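Local coordinates for iodotyrosine deiodinase (PDB 6TYK), which catalyses the reductive dehalogenation of halotyrosines such as 3-iodo-L-tyrosine, using FMN as cofactor and NADPH as reductant, and works as a homodimer, at the interface of chains A and B. Coordinates in Å, arbitrary orientation; residue numbers count along the deposited sequence, not the author numbering. Chains: chain A/B, iodotyrosine deiodinase.

Contact 1: the interface of chains A and B. Residues chain A 11, 118, 121-122, 125; chain B 38, 119, 123.
B:Leu119 reaches across the dimer interface and lays its forked end against two turns of the opposing helix, residues 113-130 of chain A. Its branch point CG sits 3.8 Å from A:Gly122 CA, where there is no side chain to hold the helices apart, and the two methyls part from there. CD2 stays beside the glycine CA, while CD1 packs among A:Val121 CG1, A:Leu125 CD1 and the six-membered ring of A:Trp118, whose CE3 is 4.0 Å away. With CG anti to the backbone N (chi1 -171°), the leucine points over the partner helix, and its CB also passes the carbonyl O of A:Trp118.

One turn further along chain B, B:Tyr123 meets the same glycine with its ring edge. CE1 is 3.4 Å from A:Gly122 O, and A:Gly122 CA lies in the plane of the ring at that edge; the phenol therefore meets the glycine edge-on, not with a face.

A:Leu125 links these groups to a loop residue of the partner. Its CD1 touches B:Pro38 CG at 3.7 Å and B:Leu119 CD1 from another direction, the two leucine side chains crossing at about a right angle. The same methyl lies 4.0 Å above the centre of the A:Arg11 guanidinium plane, backing that flat group from within its own chain. No polar group bonds across this patch; the fit rests on van der Waals contact.

At the end of the patch away from A:Trp118 is A:Arg11, from a loop. Its chain bends at chi2 (-99°), and the guanidinium NH1 comes up beside B:Pro38, 3.7 Å from CB and close to CG, the two side chains crossing at about a right angle. Both residues belong to FMN-binding segments, and this packing may couple the dimer contact to the cofactor site. The guanidinium and phenol planes stand 76° apart, and the hydroxyl OH of B:Tyr123 lies 3.7 Å from A:Arg11 CD.

Contact 2: the interface of chains A and B. Residues chain A 29, 32-33, 36, 123, 127; chain B 4-5, 8, 126.
Water 1 is gripped by three oxygens from both chains: the carbonyl O of B:Ala8 at 2.7 Å, the phenol OH of A:Tyr123 at 2.8 Å and the carbonyl O of A:Glu36. The water lies in the plane of the tyrosine ring, at its edge. A second water joins the A:Glu36 carboxylate to the other chain, bonding OE2 at 2.7 Å and the B:Tyr5 hydroxyl OH at 3.0 Å. The glutamate CG lies 3.9 Å from B:Tyr5 CE1, and the bend beyond it (chi2 -61°) leaves the carboxylate turned 81° to that ring.

Away from the waters the packing is mainly apolar. B:Ala8 CB meets A:Tyr123 CE2, A:Glu36 CB and A:Val33 CG1. On one face of the A:Tyr123 ring, B:Leu126 CD1 makes a CH-pi contact 3.8 Å from the centroid, offset toward the rim. A:Val33 CG2 sits at the edge of the B:Tyr5 ring, the two side chains passing in opposite directions, and also covers a face of A:Tyr29. The B:Tyr5 edge faces the A:Lys32 carbonyl O in plane. The A:Tyr29 hydroxyl OH accepts a weak hydrogen bond from B:Tyr5 N (3.4 Å). B:Leu4 presses CD2 onto the A:Ala127 backbone, 3.4 Å from its CA.

The patch docks helix 4-10 of chain B, with B:Leu126 of its helix 113-130, onto helices 24-35 and 113-130 of chain A, fastening the homodimer.

Contact 1: the interface of chains A and B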
ATOM      1  N   ARG A  11     -11.121   7.938   8.576  1.00 14.17           N
ATOM      2  CA  ARG A  11     -11.165   6.505   8.318  1.00 12.18           C
ATOM      3  C   ARG A  11     -10.499   5.744   9.461  1.00 13.07           C
ATOM      4  O   ARG A  11      -9.399   6.082   9.897  1.00 13.08           O
ATOM      5  CB  ARG A  11     -10.508   6.181   6.974  1.00 12.75           C
ATOM      6  CG  ARG A  11     -10.767   4.768   6.488  1.00 15.78           C
ATOM      7  CD  ARG A  11      -9.601   3.842   6.789  1.00 14.43           C
ATOM      8  NE  ARG A  11     -10.010   2.444   6.719  1.00 12.80           N
ATOM      9  CZ  ARG A  11      -9.545   1.506   7.537  1.00 11.06           C
ATOM     10  NH1 ARG A  11      -8.641   1.823   8.448  1.00 11.66           N
ATOM     11  NH2 ARG A  11      -9.972   0.256   7.440  1.00 11.82           N
ATOM     12  N   TRP A 118      -0.537  -3.863  -1.897  1.00  8.75           N
ATOM     13  CA  TRP A 118      -0.772  -3.143  -0.647  1.00  9.94           C
ATOM     14  C   TRP A 118      -0.955  -1.648  -0.868  1.00  9.70           C
ATOM     15  O   TRP A 118      -1.794  -1.017  -0.225  1.00  8.80           O
ATOM     16  CB  TRP A 118       0.296  -3.481   0.396  1.00  9.71           C
ATOM     17  CG  TRP A 118      -0.042  -4.793   1.009  1.00 10.18           C
ATOM     18  CD1 TRP A 118       0.434  -6.027   0.649  1.00 11.54           C
ATOM     19  CD2 TRP A 118      -1.009  -5.022   2.044  1.00 10.71           C
ATOM     20  NE1 TRP A 118      -0.182  -7.006   1.405  1.00 11.45           N
ATOM     21  CE2 TRP A 118      -1.059  -6.411   2.274  1.00 10.83           C
ATOM     22  CE3 TRP A 118      -1.839  -4.184   2.792  1.00 11.72           C
ATOM     23  CZ2 TRP A 118      -1.894  -6.976   3.234  1.00 11.23           C
ATOM     24  CZ3 TRP A 118      -2.662  -4.744   3.737  1.00 10.81           C
ATOM     25  CH2 TRP A 118      -2.687  -6.125   3.952  1.00 10.93           C
ATOM     26  N   VAL A 121      -4.392  -1.328  -1.920  1.00  8.70           N
ATOM     27  CA  VAL A 121      -5.270  -1.473  -0.763  1.00  9.46           C
ATOM     28  C   VAL A 121      -5.453  -0.130  -0.036  1.00  9.69           C
ATOM     29  O   VAL A 121      -6.543   0.187   0.441  1.00 10.19           O
ATOM     30  CB  VAL A 121      -4.778  -2.573   0.196  1.00  9.98           C
ATOM     31  CG1 VAL A 121      -5.540  -2.501   1.530  1.00 10.64           C
ATOM     32  CG2 VAL A 121      -4.925  -3.942  -0.436  1.00 11.63           C
ATOM     33  N   GLY A 122      -4.404   0.679   0.003  1.00  9.76           N
ATOM     34  CA  GLY A 122      -4.523   2.023   0.547  1.00 10.36           C
ATOM     35  C   GLY A 122      -5.564   2.843  -0.195  1.00  9.17           C
ATOM     36  O   GLY A 122      -6.411   3.474   0.431  1.00 10.02           O
ATOM     37  N   LEU A 125      -9.136   1.389   0.680  1.00 10.19           N
ATOM     38  CA  LEU A 125      -9.694   1.757   1.980  1.00 10.31           C
ATOM     39  C   LEU A 125     -10.238   3.180   1.990  1.00  9.80           C
ATOM     40  O   LEU A 125     -11.271   3.448   2.606  1.00 11.81           O
ATOM     41  CB  LEU A 125      -8.653   1.604   3.084  1.00 10.79           C
ATOM     42  CG  LEU A 125      -8.118   0.188   3.290  1.00 11.95           C
ATOM     43  CD1 LEU A 125      -7.169   0.172   4.485  1.00 12.51           C
ATOM     44  CD2 LEU A 125      -9.251  -0.806   3.493  1.00 15.28           C
TER
ATOM     45  N   PRO B  38      -3.987   3.069   8.363  1.00 10.18           N
ATOM     46  CA  PRO B  38      -3.899   1.935   9.280  1.00 10.25           C
ATOM     47  C   PRO B  38      -2.547   1.243   9.180  1.00  9.60           C
ATOM     48  O   PRO B  38      -1.798   1.470   8.226  1.00 10.57           O
ATOM     49  CB  PRO B  38      -5.000   1.010   8.778  1.00 10.28           C
ATOM     50  CG  PRO B  38      -5.073   1.297   7.315  1.00  9.52           C
ATOM     51  CD  PRO B  38      -4.876   2.789   7.221  1.00  9.82           C
ATOM     52  N   LEU B 119       0.807   0.291   2.036  1.00  8.02           N
ATOM     53  CA  LEU B 119      -0.540   0.819   2.122  1.00  8.89           C
ATOM     54  C   LEU B 119      -0.471   2.348   2.331  1.00  8.56           C
ATOM     55  O   LEU B 119      -1.150   3.116   1.643  1.00  9.49           O
ATOM     56  CB  LEU B 119      -1.261   0.118   3.268  1.00  8.73           C
ATOM     57  CG  LEU B 119      -2.754   0.336   3.447  1.00  9.93           C
ATOM     58  CD1 LEU B 119      -3.326  -0.771   4.333  1.00 11.66           C
ATOM     59  CD2 LEU B 119      -3.056   1.709   4.054  1.00 10.97           C
ATOM     60  N   TYR B 123      -1.767   6.139   0.255  1.00  9.75           N
ATOM     61  CA  TYR B 123      -2.286   7.407   0.766  1.00  9.29           C
ATOM     62  C   TYR B 123      -1.407   8.562   0.328  1.00 10.01           C
ATOM     63  O   TYR B 123      -1.896   9.599  -0.106  1.00 11.10           O
ATOM     64  CB  TYR B 123      -2.285   7.408   2.289  1.00  9.22           C
ATOM     65  CG  TYR B 123      -3.451   6.733   2.983  1.00 10.56           C
ATOM     66  CD1 TYR B 123      -3.988   5.535   2.520  1.00 11.65           C
ATOM     67  CD2 TYR B 123      -3.969   7.266   4.162  1.00  9.88           C
ATOM     68  CE1 TYR B 123      -5.032   4.914   3.192  1.00 10.35           C
ATOM     69  CE2 TYR B 123      -4.995   6.667   4.833  1.00 10.68           C
ATOM     70  CZ  TYR B 123      -5.530   5.488   4.349  1.00 10.97           C
ATOM     71  OH  TYR B 123      -6.563   4.903   5.045  1.00 11.54           O
TER

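Contact 2: the interface of chains A and B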
ATOM      1  N   TYR A  29     -17.104   0.239  -6.873  1.00 15.96           N
ATOM      2  CA  TYR A  29     -16.491   1.567  -6.925  1.00 16.22           C
ATOM      3  C   TYR A  29     -15.105   1.557  -6.291  1.00 13.23           C
ATOM      4  O   TYR A  29     -14.150   2.098  -6.840  1.00 13.59           O
ATOM      5  CB  TYR A  29     -17.368   2.597  -6.201  1.00 17.86           C
ATOM      6  CG  TYR A  29     -16.670   3.919  -5.966  1.00 16.18           C
ATOM      7  CD1 TYR A  29     -16.602   4.876  -6.973  1.00 18.08           C
ATOM      8  CD2 TYR A  29     -16.079   4.213  -4.742  1.00 17.51           C
ATOM      9  CE1 TYR A  29     -15.966   6.080  -6.771  1.00 19.27           C
ATOM     10  CE2 TYR A  29     -15.437   5.414  -4.534  1.00 17.90           C
ATOM     11  CZ  TYR A  29     -15.387   6.344  -5.552  1.00 19.95           C
ATOM     12  OH  TYR A  29     -14.753   7.545  -5.358  1.00 24.45           O
ATOM     13  N   LYS A  32     -12.605  -0.108  -8.410  1.00 11.69           N
ATOM     14  CA  LYS A  32     -12.279   0.729  -9.568  1.00 12.99           C
ATOM     15  C   LYS A  32     -11.273   1.813  -9.188  1.00 11.77           C
ATOM     16  O   LYS A  32     -10.350   2.112  -9.938  1.00 11.66           O
ATOM     17  CB  LYS A  32     -13.550   1.343 -10.135  1.00 16.46           C
ATOM     18  CG  LYS A  32     -14.394   0.333 -10.888  1.00 22.57           C
ATOM     19  CD  LYS A  32     -15.688   0.955 -11.366  1.00 27.57           C
ATOM     20  CE  LYS A  32     -16.510  -0.032 -12.173  1.00 32.58           C
ATOM     21  NZ  LYS A  32     -17.788   0.580 -12.623  1.00 37.26           N
ATOM     22  N   VAL A  33     -11.440   2.394  -8.008  1.00 10.19           N
ATOM     23  CA  VAL A  33     -10.475   3.357  -7.513  1.00 11.15           C
ATOM     24  C   VAL A  33      -9.119   2.687  -7.308  1.00 10.10           C
ATOM     25  O   VAL A  33      -8.094   3.181  -7.775  1.00 11.85           O
ATOM     26  CB  VAL A  33     -10.948   4.002  -6.213  1.00 11.63           C
ATOM     27  CG1 VAL A  33      -9.860   4.907  -5.679  1.00 12.84           C
ATOM     28  CG2 VAL A  33     -12.245   4.782  -6.451  1.00 12.56           C
ATOM     29  N   GLU A  36      -6.918   2.019 -10.330  1.00 11.08           N
ATOM     30  CA  GLU A  36      -6.193   3.164 -10.887  1.00 11.26           C
ATOM     31  C   GLU A  36      -4.808   3.364 -10.284  1.00 11.45           C
ATOM     32  O   GLU A  36      -4.029   4.181 -10.778  1.00 10.62           O
ATOM     33  CB  GLU A  36      -6.999   4.454 -10.725  1.00 11.77           C
ATOM     34  CG  GLU A  36      -8.222   4.533 -11.616  1.00 15.13           C
ATOM     35  CD  GLU A  36      -7.863   4.473 -13.083  1.00 16.52           C
ATOM     36  OE1 GLU A  36      -6.820   5.043 -13.470  1.00 16.40           O
ATOM     37  OE2 GLU A  36      -8.623   3.854 -13.852  1.00 20.38           O
ATOM     38  N   TYR A 123      -5.518   2.813  -1.530  1.00  8.81           N
ATOM     39  CA  TYR A 123      -6.544   3.475  -2.333  1.00  8.70           C
ATOM     40  C   TYR A 123      -7.916   2.920  -1.967  1.00  9.77           C
ATOM     41  O   TYR A 123      -8.878   3.659  -1.773  1.00  9.92           O
ATOM     42  CB  TYR A 123      -6.329   3.206  -3.819  1.00  9.44           C
ATOM     43  CG  TYR A 123      -5.312   4.061  -4.546  1.00  9.87           C
ATOM     44  CD1 TYR A 123      -4.116   4.446  -3.955  1.00 10.83           C
ATOM     45  CD2 TYR A 123      -5.546   4.442  -5.861  1.00  9.95           C
ATOM     46  CE1 TYR A 123      -3.191   5.205  -4.648  1.00  9.40           C
ATOM     47  CE2 TYR A 123      -4.626   5.197  -6.570  1.00 10.55           C
ATOM     48  CZ  TYR A 123      -3.455   5.580  -5.957  1.00  9.61           C
ATOM     49  OH  TYR A 123      -2.534   6.334  -6.640  1.00 10.29           O
ATOM     50  N   ALA A 127     -11.431   4.714  -0.633  1.00 10.63           N
ATOM     51  CA  ALA A 127     -12.646   4.665  -1.444  1.00 10.58           C
ATOM     52  C   ALA A 127     -13.828   4.117  -0.650  1.00 10.77           C
ATOM     53  O   ALA A 127     -14.949   4.624  -0.756  1.00 12.80           O
ATOM     54  CB  ALA A 127     -12.423   3.842  -2.722  1.00 10.35           C
TER
ATOM     55  N   LEU B   4     -12.633  11.132  -5.141  1.00 29.29           N
ATOM     56  CA  LEU B   4     -11.460  10.288  -4.955  1.00 22.94           C
ATOM     57  C   LEU B   4     -11.108   9.539  -6.240  1.00 21.24           C
ATOM     58  O   LEU B   4      -9.936   9.405  -6.589  1.00 20.93           O
ATOM     59  CB  LEU B   4     -11.673   9.304  -3.806  1.00 20.78           C
ATOM     60  CG  LEU B   4     -10.463   8.430  -3.485  1.00 21.15           C
ATOM     61  CD1 LEU B   4      -9.318   9.262  -2.931  1.00 20.72           C
ATOM     62  CD2 LEU B   4     -10.833   7.330  -2.508  1.00 21.11           C
ATOM     63  N   TYR B   5     -12.120   9.055  -6.953  1.00 20.87           N
ATOM     64  CA  TYR B   5     -11.850   8.333  -8.190  1.00 18.88           C
ATOM     65  C   TYR B   5     -11.134   9.229  -9.195  1.00 18.33           C
ATOM     66  O   TYR B   5     -10.216   8.794  -9.891  1.00 16.87           O
ATOM     67  CB  TYR B   5     -13.125   7.757  -8.810  1.00 20.47           C
ATOM     68  CG  TYR B   5     -12.865   7.114 -10.151  1.00 23.58           C
ATOM     69  CD1 TYR B   5     -12.326   5.837 -10.240  1.00 25.36           C
ATOM     70  CD2 TYR B   5     -13.123   7.799 -11.330  1.00 24.35           C
ATOM     71  CE1 TYR B   5     -12.074   5.253 -11.464  1.00 26.28           C
ATOM     72  CE2 TYR B   5     -12.873   7.223 -12.559  1.00 27.47           C
ATOM     73  CZ  TYR B   5     -12.348   5.952 -12.624  1.00 27.20           C
ATOM     74  OH  TYR B   5     -12.103   5.388 -13.859  1.00 29.73           O
ATOM     75  N   ALA B   8      -7.457   9.486  -8.189  1.00 13.30           N
ATOM     76  CA  ALA B   8      -6.773   8.240  -8.510  1.00 12.28           C
ATOM     77  C   ALA B   8      -6.617   8.064 -10.013  1.00 11.36           C
ATOM     78  O   ALA B   8      -5.563   7.631 -10.491  1.00 12.03           O
ATOM     79  CB  ALA B   8      -7.535   7.065  -7.927  1.00 12.15           C
ATOM     80  N   LEU B 126      -1.657   9.687  -3.348  1.00  9.86           N
ATOM     81  CA  LEU B 126      -2.894  10.422  -3.593  1.00 10.40           C
ATOM     82  C   LEU B 126      -2.796  11.839  -3.038  1.00 10.46           C
ATOM     83  O   LEU B 126      -3.283  12.790  -3.645  1.00 12.35           O
ATOM     84  CB  LEU B 126      -4.089   9.689  -2.994  1.00 11.57           C
ATOM     85  CG  LEU B 126      -4.467   8.409  -3.731  1.00 11.93           C
ATOM     86  CD1 LEU B 126      -5.457   7.623  -2.897  1.00 14.41           C
ATOM     87  CD2 LEU B 126      -5.064   8.750  -5.088  1.00 13.36           C
TER
HETATM   88  O   HOH W   1      -3.352   6.534  -9.296  1.00 11.95           O
HETATM   89  O   HOH W   2     -10.925   2.732 -14.599  1.00 34.85           O

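About 11 Å separates the C-alpha centres of contact 1 and contact 2, which are neighbouring parts of one two-fold symmetric interface. Helix 113-130 of both chains enters each of them, and Tyr123 takes part in both, from chain B in contact 1 and from chain A in contact 2. Contact 1 brings in the FMN-binding segments around Arg11 and Pro38, whereas contact 2 adds helices 4-10 and 24-35. Since Arg11 directly follows helix 4-10, the docking of that helix and the building of the cofactor site are probably coupled. Symmetry repeats both contacts, with helix 113-130 of each chain running through the middle of the interface.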